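Local coordinates for LysR family transcriptional regulator (PDB 5FHK), which probably acts as a sequence-specific DNA-binding transcription activator of virulence genes, here represented by its C-terminal regulatory domain without the DNA-binding part, at residues Pro24-Tyr33 with Leu196-Asn205. Sequence-based numbering, arbitrary orientation.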
ATOM      1  N   PRO A  24      -2.378 -14.298  -1.703  1.00 21.52           N
ATOM      2  CA  PRO A  24      -2.242 -15.651  -2.287  1.00 18.19           C
ATOM      3  C   PRO A  24      -3.480 -16.491  -2.037  1.00 20.53           C
ATOM      4  O   PRO A  24      -4.024 -17.107  -2.962  1.00 15.72           O
ATOM      5  CB  PRO A  24      -1.004 -16.212  -1.574  1.00 15.41           C
ATOM      6  CG  PRO A  24      -0.207 -14.980  -1.223  1.00 16.74           C
ATOM      7  CD  PRO A  24      -1.206 -13.934  -0.881  1.00 15.81           C
ATOM      8  N   MET A  25      -3.948 -16.505  -0.787  1.00 20.67           N
ATOM      9  CA  MET A  25      -5.174 -17.219  -0.453  1.00 19.84           C
ATOM     10  C   MET A  25      -6.359 -16.658  -1.216  1.00 19.12           C
ATOM     11  O   MET A  25      -7.173 -17.414  -1.767  1.00 17.01           O
ATOM     12  CB  MET A  25      -5.422 -17.095   1.042  1.00 20.77           C
ATOM     13  CG  MET A  25      -6.435 -18.040   1.626  1.00 19.59           C
ATOM     14  SD  MET A  25      -6.004 -18.138   3.411  1.00 25.49           S
ATOM     15  CE  MET A  25      -5.652 -16.424   3.802  1.00 22.03           C
ATOM     16  N   LEU A  26      -6.481 -15.328  -1.253  1.00 19.84           N
ATOM     17  CA  LEU A  26      -7.630 -14.714  -1.918  1.00 20.66           C
ATOM     18  C   LEU A  26      -7.612 -14.977  -3.411  1.00 18.62           C
ATOM     19  O   LEU A  26      -8.670 -15.154  -4.024  1.00 19.30           O
ATOM     20  CB  LEU A  26      -7.644 -13.211  -1.655  1.00 22.07           C
ATOM     21  CG  LEU A  26      -8.151 -12.914  -0.246  1.00 24.72           C
ATOM     22  CD1 LEU A  26      -7.797 -11.494   0.139  1.00 25.43           C
ATOM     23  CD2 LEU A  26      -9.656 -13.134  -0.208  1.00 23.77           C
ATOM     24  N   ASN A  27      -6.437 -14.932  -4.028  1.00 12.89           N
ATOM     25  CA  ASN A  27      -6.389 -15.177  -5.471  1.00 18.87           C
ATOM     26  C   ASN A  27      -6.707 -16.640  -5.773  1.00 17.96           C
ATOM     27  O   ASN A  27      -7.411 -16.942  -6.744  1.00 17.10           O
ATOM     28  CB  ASN A  27      -5.013 -14.770  -6.043  1.00 18.65           C
ATOM     29  CG  ASN A  27      -4.833 -13.262  -6.172  1.00 19.36           C
ATOM     30  OD1 ASN A  27      -5.814 -12.522  -6.358  1.00 18.31           O
ATOM     31  ND2 ASN A  27      -3.562 -12.786  -6.096  1.00 17.74           N
ATOM     32  N   GLY A  28      -6.280 -17.555  -4.905  1.00 19.78           N
ATOM     33  CA  GLY A  28      -6.629 -18.954  -5.107  1.00 20.43           C
ATOM     34  C   GLY A  28      -8.112 -19.204  -4.929  1.00 17.96           C
ATOM     35  O   GLY A  28      -8.700 -20.025  -5.633  1.00 14.34           O
ATOM     36  N   PHE A  29      -8.747 -18.479  -4.010  1.00 18.57           N
ATOM     37  CA  PHE A  29     -10.170 -18.679  -3.813  1.00 19.82           C
ATOM     38  C   PHE A  29     -10.953 -18.166  -5.010  1.00 22.06           C
ATOM     39  O   PHE A  29     -11.852 -18.850  -5.519  1.00 21.35           O
ATOM     40  CB  PHE A  29     -10.616 -17.990  -2.530  1.00 16.73           C
ATOM     41  CG  PHE A  29     -12.105 -17.946  -2.365  1.00 15.68           C
ATOM     42  CD1 PHE A  29     -12.784 -19.032  -1.867  1.00 16.12           C
ATOM     43  CD2 PHE A  29     -12.827 -16.839  -2.773  1.00 16.75           C
ATOM     44  CE1 PHE A  29     -14.141 -18.989  -1.724  1.00 19.56           C
ATOM     45  CE2 PHE A  29     -14.202 -16.790  -2.634  1.00 20.72           C
ATOM     46  CZ  PHE A  29     -14.861 -17.862  -2.109  1.00 21.38           C
ATOM     47  N   MET A  30     -10.633 -16.949  -5.458  1.00 20.74           N
ATOM     48  CA  MET A  30     -11.336 -16.361  -6.593  1.00 16.98           C
ATOM     49  C   MET A  30     -11.159 -17.217  -7.827  1.00 14.96           C
ATOM     50  O   MET A  30     -12.048 -17.293  -8.685  1.00 13.00           O
ATOM     51  CB  MET A  30     -10.808 -14.952  -6.865  1.00 17.16           C
ATOM     52  CG  MET A  30     -11.226 -13.925  -5.806  1.00 18.57           C
ATOM     53  SD  MET A  30     -10.926 -12.228  -6.325  1.00 20.63           S
ATOM     54  CE  MET A  30      -9.226 -11.980  -5.837  1.00 19.85           C
ATOM     55  N   SER A  31      -9.976 -17.797  -7.953  1.00 17.61           N
ATOM     56  CA  SER A  31      -9.673 -18.709  -9.028  1.00 22.98           C
ATOM     57  C   SER A  31     -10.612 -19.905  -9.001  1.00 23.13           C
ATOM     58  O   SER A  31     -11.105 -20.333 -10.046  1.00 25.70           O
ATOM     59  CB  SER A  31      -8.217 -19.138  -8.889  1.00 27.14           C
ATOM     60  OG  SER A  31      -7.678 -19.467 -10.118  1.00 32.13           O
ATOM     61  N   GLN A  32     -10.914 -20.428  -7.803  1.00 19.78           N
ATOM     62  CA  GLN A  32     -11.732 -21.627  -7.692  1.00 22.49           C
ATOM     63  C   GLN A  32     -13.225 -21.324  -7.798  1.00 26.13           C
ATOM     64  O   GLN A  32     -13.999 -22.204  -8.194  1.00 24.02           O
ATOM     65  CB  GLN A  32     -11.415 -22.335  -6.365  1.00 24.62           C
ATOM     66  CG  GLN A  32     -11.926 -23.773  -6.229  1.00 29.31           C
ATOM     67  CD  GLN A  32     -11.455 -24.431  -4.936  1.00 33.70           C
ATOM     68  OE1 GLN A  32     -10.272 -24.362  -4.575  1.00 34.57           O
ATOM     69  NE2 GLN A  32     -12.386 -25.057  -4.217  1.00 35.25           N
ATOM     70  N   TYR A  33     -13.642 -20.098  -7.463  1.00 24.34           N
ATOM     71  CA  TYR A  33     -15.048 -19.698  -7.462  1.00 22.96           C
ATOM     72  C   TYR A  33     -15.189 -18.413  -8.265  1.00 20.72           C
ATOM     73  O   TYR A  33     -15.462 -17.342  -7.712  1.00 14.20           O
ATOM     74  CB  TYR A  33     -15.561 -19.514  -6.037  1.00 19.86           C
ATOM     75  CG  TYR A  33     -15.430 -20.753  -5.196  1.00 21.91           C
ATOM     76  CD1 TYR A  33     -16.345 -21.777  -5.293  1.00 23.46           C
ATOM     77  CD2 TYR A  33     -14.365 -20.918  -4.343  1.00 21.79           C
ATOM     78  CE1 TYR A  33     -16.216 -22.907  -4.519  1.00 28.71           C
ATOM     79  CE2 TYR A  33     -14.231 -22.032  -3.568  1.00 22.62           C
ATOM     80  CZ  TYR A  33     -15.161 -23.028  -3.651  1.00 25.54           C
ATOM     81  OH  TYR A  33     -15.014 -24.159  -2.881  1.00 21.56           O
ATOM     82  N   LEU A 196     -18.477 -20.854   1.886  1.00 24.42           N
ATOM     83  CA  LEU A 196     -17.479 -21.467   1.023  1.00 25.28           C
ATOM     84  C   LEU A 196     -16.137 -20.783   1.203  1.00 22.38           C
ATOM     85  O   LEU A 196     -15.083 -21.438   1.206  1.00 21.29           O
ATOM     86  CB  LEU A 196     -17.950 -21.419  -0.424  1.00 27.13           C
ATOM     87  CG  LEU A 196     -18.849 -22.628  -0.701  1.00 30.25           C
ATOM     88  CD1 LEU A 196     -19.467 -22.550  -2.072  1.00 29.84           C
ATOM     89  CD2 LEU A 196     -18.054 -23.931  -0.565  1.00 31.65           C
ATOM     90  N   PHE A 197     -16.160 -19.471   1.421  1.00 21.88           N
ATOM     91  CA  PHE A 197     -14.917 -18.736   1.592  1.00 23.79           C
ATOM     92  C   PHE A 197     -14.208 -19.184   2.859  1.00 22.07           C
ATOM     93  O   PHE A 197     -13.021 -19.516   2.836  1.00 20.81           O
ATOM     94  CB  PHE A 197     -15.201 -17.233   1.619  1.00 21.98           C
ATOM     95  CG  PHE A 197     -13.999 -16.408   1.872  1.00 23.59           C
ATOM     96  CD1 PHE A 197     -13.029 -16.264   0.903  1.00 24.40           C
ATOM     97  CD2 PHE A 197     -13.811 -15.792   3.098  1.00 22.16           C
ATOM     98  CE1 PHE A 197     -11.900 -15.500   1.162  1.00 25.34           C
ATOM     99  CE2 PHE A 197     -12.704 -15.049   3.352  1.00 21.85           C
ATOM    100  CZ  PHE A 197     -11.749 -14.890   2.395  1.00 25.43           C
ATOM    101  N   ILE A 198     -14.957 -19.284   3.954  1.00 23.78           N
ATOM    102  CA  ILE A 198     -14.362 -19.611   5.243  1.00 23.18           C
ATOM    103  C   ILE A 198     -13.748 -21.002   5.219  1.00 22.75           C
ATOM    104  O   ILE A 198     -12.715 -21.251   5.849  1.00 23.75           O
ATOM    105  CB  ILE A 198     -15.427 -19.482   6.345  1.00 26.04           C
ATOM    106  CG1 ILE A 198     -15.631 -18.004   6.692  1.00 28.73           C
ATOM    107  CG2 ILE A 198     -15.042 -20.283   7.554  1.00 27.18           C
ATOM    108  CD1 ILE A 198     -17.004 -17.698   7.294  1.00 31.04           C
ATOM    109  N   ASP A 199     -14.402 -21.947   4.542  1.00 22.92           N
ATOM    110  CA  ASP A 199     -13.840 -23.285   4.455  1.00 26.65           C
ATOM    111  C   ASP A 199     -12.589 -23.296   3.593  1.00 25.41           C
ATOM    112  O   ASP A 199     -11.643 -24.034   3.884  1.00 26.34           O
ATOM    113  CB  ASP A 199     -14.876 -24.266   3.894  1.00 28.85           C
ATOM    114  CG  ASP A 199     -15.947 -24.644   4.919  1.00 33.21           C
ATOM    115  OD1 ASP A 199     -15.729 -24.454   6.152  1.00 34.91           O
ATOM    116  OD2 ASP A 199     -17.011 -25.145   4.482  1.00 33.97           O
ATOM    117  N   TYR A 200     -12.582 -22.525   2.501  1.00 22.56           N
ATOM    118  CA  TYR A 200     -11.362 -22.418   1.705  1.00 20.51           C
ATOM    119  C   TYR A 200     -10.194 -21.966   2.575  1.00 22.26           C
ATOM    120  O   TYR A 200      -9.116 -22.572   2.547  1.00 22.02           O
ATOM    121  CB  TYR A 200     -11.562 -21.457   0.533  1.00 18.69           C
ATOM    122  CG  TYR A 200     -10.385 -21.463  -0.425  1.00 21.60           C
ATOM    123  CD1 TYR A 200     -10.295 -22.407  -1.460  1.00 21.40           C
ATOM    124  CD2 TYR A 200      -9.351 -20.555  -0.277  1.00 17.51           C
ATOM    125  CE1 TYR A 200      -9.204 -22.414  -2.328  1.00 19.37           C
ATOM    126  CE2 TYR A 200      -8.290 -20.550  -1.134  1.00 18.95           C
ATOM    127  CZ  TYR A 200      -8.214 -21.474  -2.153  1.00 18.70           C
ATOM    128  OH  TYR A 200      -7.122 -21.417  -2.965  1.00 18.96           O
ATOM    129  N   VAL A 201     -10.420 -20.929   3.394  1.00 19.12           N
ATOM    130  CA  VAL A 201      -9.372 -20.372   4.250  1.00 18.94           C
ATOM    131  C   VAL A 201      -8.867 -21.429   5.215  1.00 22.30           C
ATOM    132  O   VAL A 201      -7.659 -21.652   5.339  1.00 21.01           O
ATOM    133  CB  VAL A 201      -9.886 -19.123   5.000  1.00 18.81           C
ATOM    134  CG1 VAL A 201      -8.828 -18.573   5.961  1.00 23.61           C
ATOM    135  CG2 VAL A 201     -10.285 -18.028   4.033  1.00 18.48           C
ATOM    136  N   ILE A 202      -9.785 -22.135   5.882  1.00 22.47           N
ATOM    137  CA  ILE A 202      -9.339 -23.152   6.825  1.00 26.65           C
ATOM    138  C   ILE A 202      -8.598 -24.265   6.094  1.00 28.93           C
ATOM    139  O   ILE A 202      -7.519 -24.694   6.516  1.00 30.40           O
ATOM    140  CB  ILE A 202     -10.516 -23.688   7.651  1.00 27.50           C
ATOM    141  CG1 ILE A 202     -11.057 -22.576   8.560  1.00 26.10           C
ATOM    142  CG2 ILE A 202     -10.062 -24.862   8.491  1.00 33.05           C
ATOM    143  CD1 ILE A 202     -12.514 -22.809   9.019  1.00 26.28           C
ATOM    144  N   ALA A 203      -9.143 -24.724   4.965  1.00 28.37           N
ATOM    145  CA  ALA A 203      -8.475 -25.776   4.215  1.00 27.64           C
ATOM    146  C   ALA A 203      -7.191 -25.288   3.564  1.00 27.74           C
ATOM    147  O   ALA A 203      -6.331 -26.105   3.236  1.00 30.96           O
ATOM    148  CB  ALA A 203      -9.418 -26.371   3.166  1.00 27.71           C
ATOM    149  N   TYR A 204      -7.031 -23.983   3.376  1.00 27.87           N
ATOM    150  CA  TYR A 204      -5.757 -23.470   2.875  1.00 30.68           C
ATOM    151  C   TYR A 204      -4.653 -23.622   3.917  1.00 37.51           C
ATOM    152  O   TYR A 204      -3.506 -23.934   3.577  1.00 39.49           O
ATOM    153  CB  TYR A 204      -5.919 -22.002   2.484  1.00 27.79           C
ATOM    154  CG  TYR A 204      -4.841 -21.462   1.586  1.00 25.95           C
ATOM    155  CD1 TYR A 204      -4.997 -21.513   0.208  1.00 23.19           C
ATOM    156  CD2 TYR A 204      -3.681 -20.866   2.107  1.00 28.43           C
ATOM    157  CE1 TYR A 204      -4.030 -21.011  -0.650  1.00 25.46           C
ATOM    158  CE2 TYR A 204      -2.686 -20.362   1.247  1.00 28.71           C
ATOM    159  CZ  TYR A 204      -2.880 -20.440  -0.129  1.00 27.87           C
ATOM    160  OH  TYR A 204      -1.957 -19.958  -1.025  1.00 30.20           O
ATOM    161  N   ASN A 205      -4.987 -23.408   5.191  1.00 43.86           N
ATOM    162  CA  ASN A 205      -4.022 -23.341   6.294  1.00 49.15           C
ATOM    163  C   ASN A 205      -3.832 -24.685   7.007  1.00 51.75           C
ATOM    164  O   ASN A 205      -3.363 -24.727   8.152  1.00 51.36           O
ATOM    165  CB  ASN A 205      -4.459 -22.282   7.320  1.00 52.16           C
ATOM    166  CG  ASN A 205      -4.291 -20.849   6.808  1.00 54.46           C
ATOM    167  OD1 ASN A 205      -3.295 -20.187   7.103  1.00 54.96           O
ATOM    168  ND2 ASN A 205      -5.274 -20.364   6.051  1.00 55.18           N
TER
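M25 meets Y204 where two helices pack side by side on the mixed sheet of one lobe in a LysR-type regulatory domain, a periplasmic-binding-protein-like fold. The axes of helix segments 24-32 and 196-204 come within 10.4 Å, their N-to-C directions 127° apart. M25 puts CG over one face of the Y204 ring, 4.0 Å from its centroid, a CH-pi contact. With CG anti to the backbone N (chi1 -165°), the M25 side chain reaches across to the second helix. SD lies obliquely to the same ring in a Met-aromatic contact and also touches V201 CG1. L26 CD2 sits at the edge of the F197 ring, and both side chains also rest on strand 9-14. G28 has no side chain, so the Y200 hydroxyl comes up against the helix backbone, with Y200 OH 3.1 Å from G28 C. Y200 is a knob in the hole made by M25, G28, F29 and Q32. F29 is the centre of an aromatic cluster. F197 points its edge at the F29 face in a T-shaped pair, planes 87° apart, with F197 CD1 over the centre of the F29 ring. The F29 edge is turned to the face of the Y200 ring in an offset edge-to-face pair, while F29 CB lies over that ring in a CH-pi contact. Q32 OE1 approaches the Y200 ring in its plane, 3.2 Å from Y200 CE1. Y33, the first residue past the helix, lies beside L196: Y33 OH is 3.8 Å from L196 CD2.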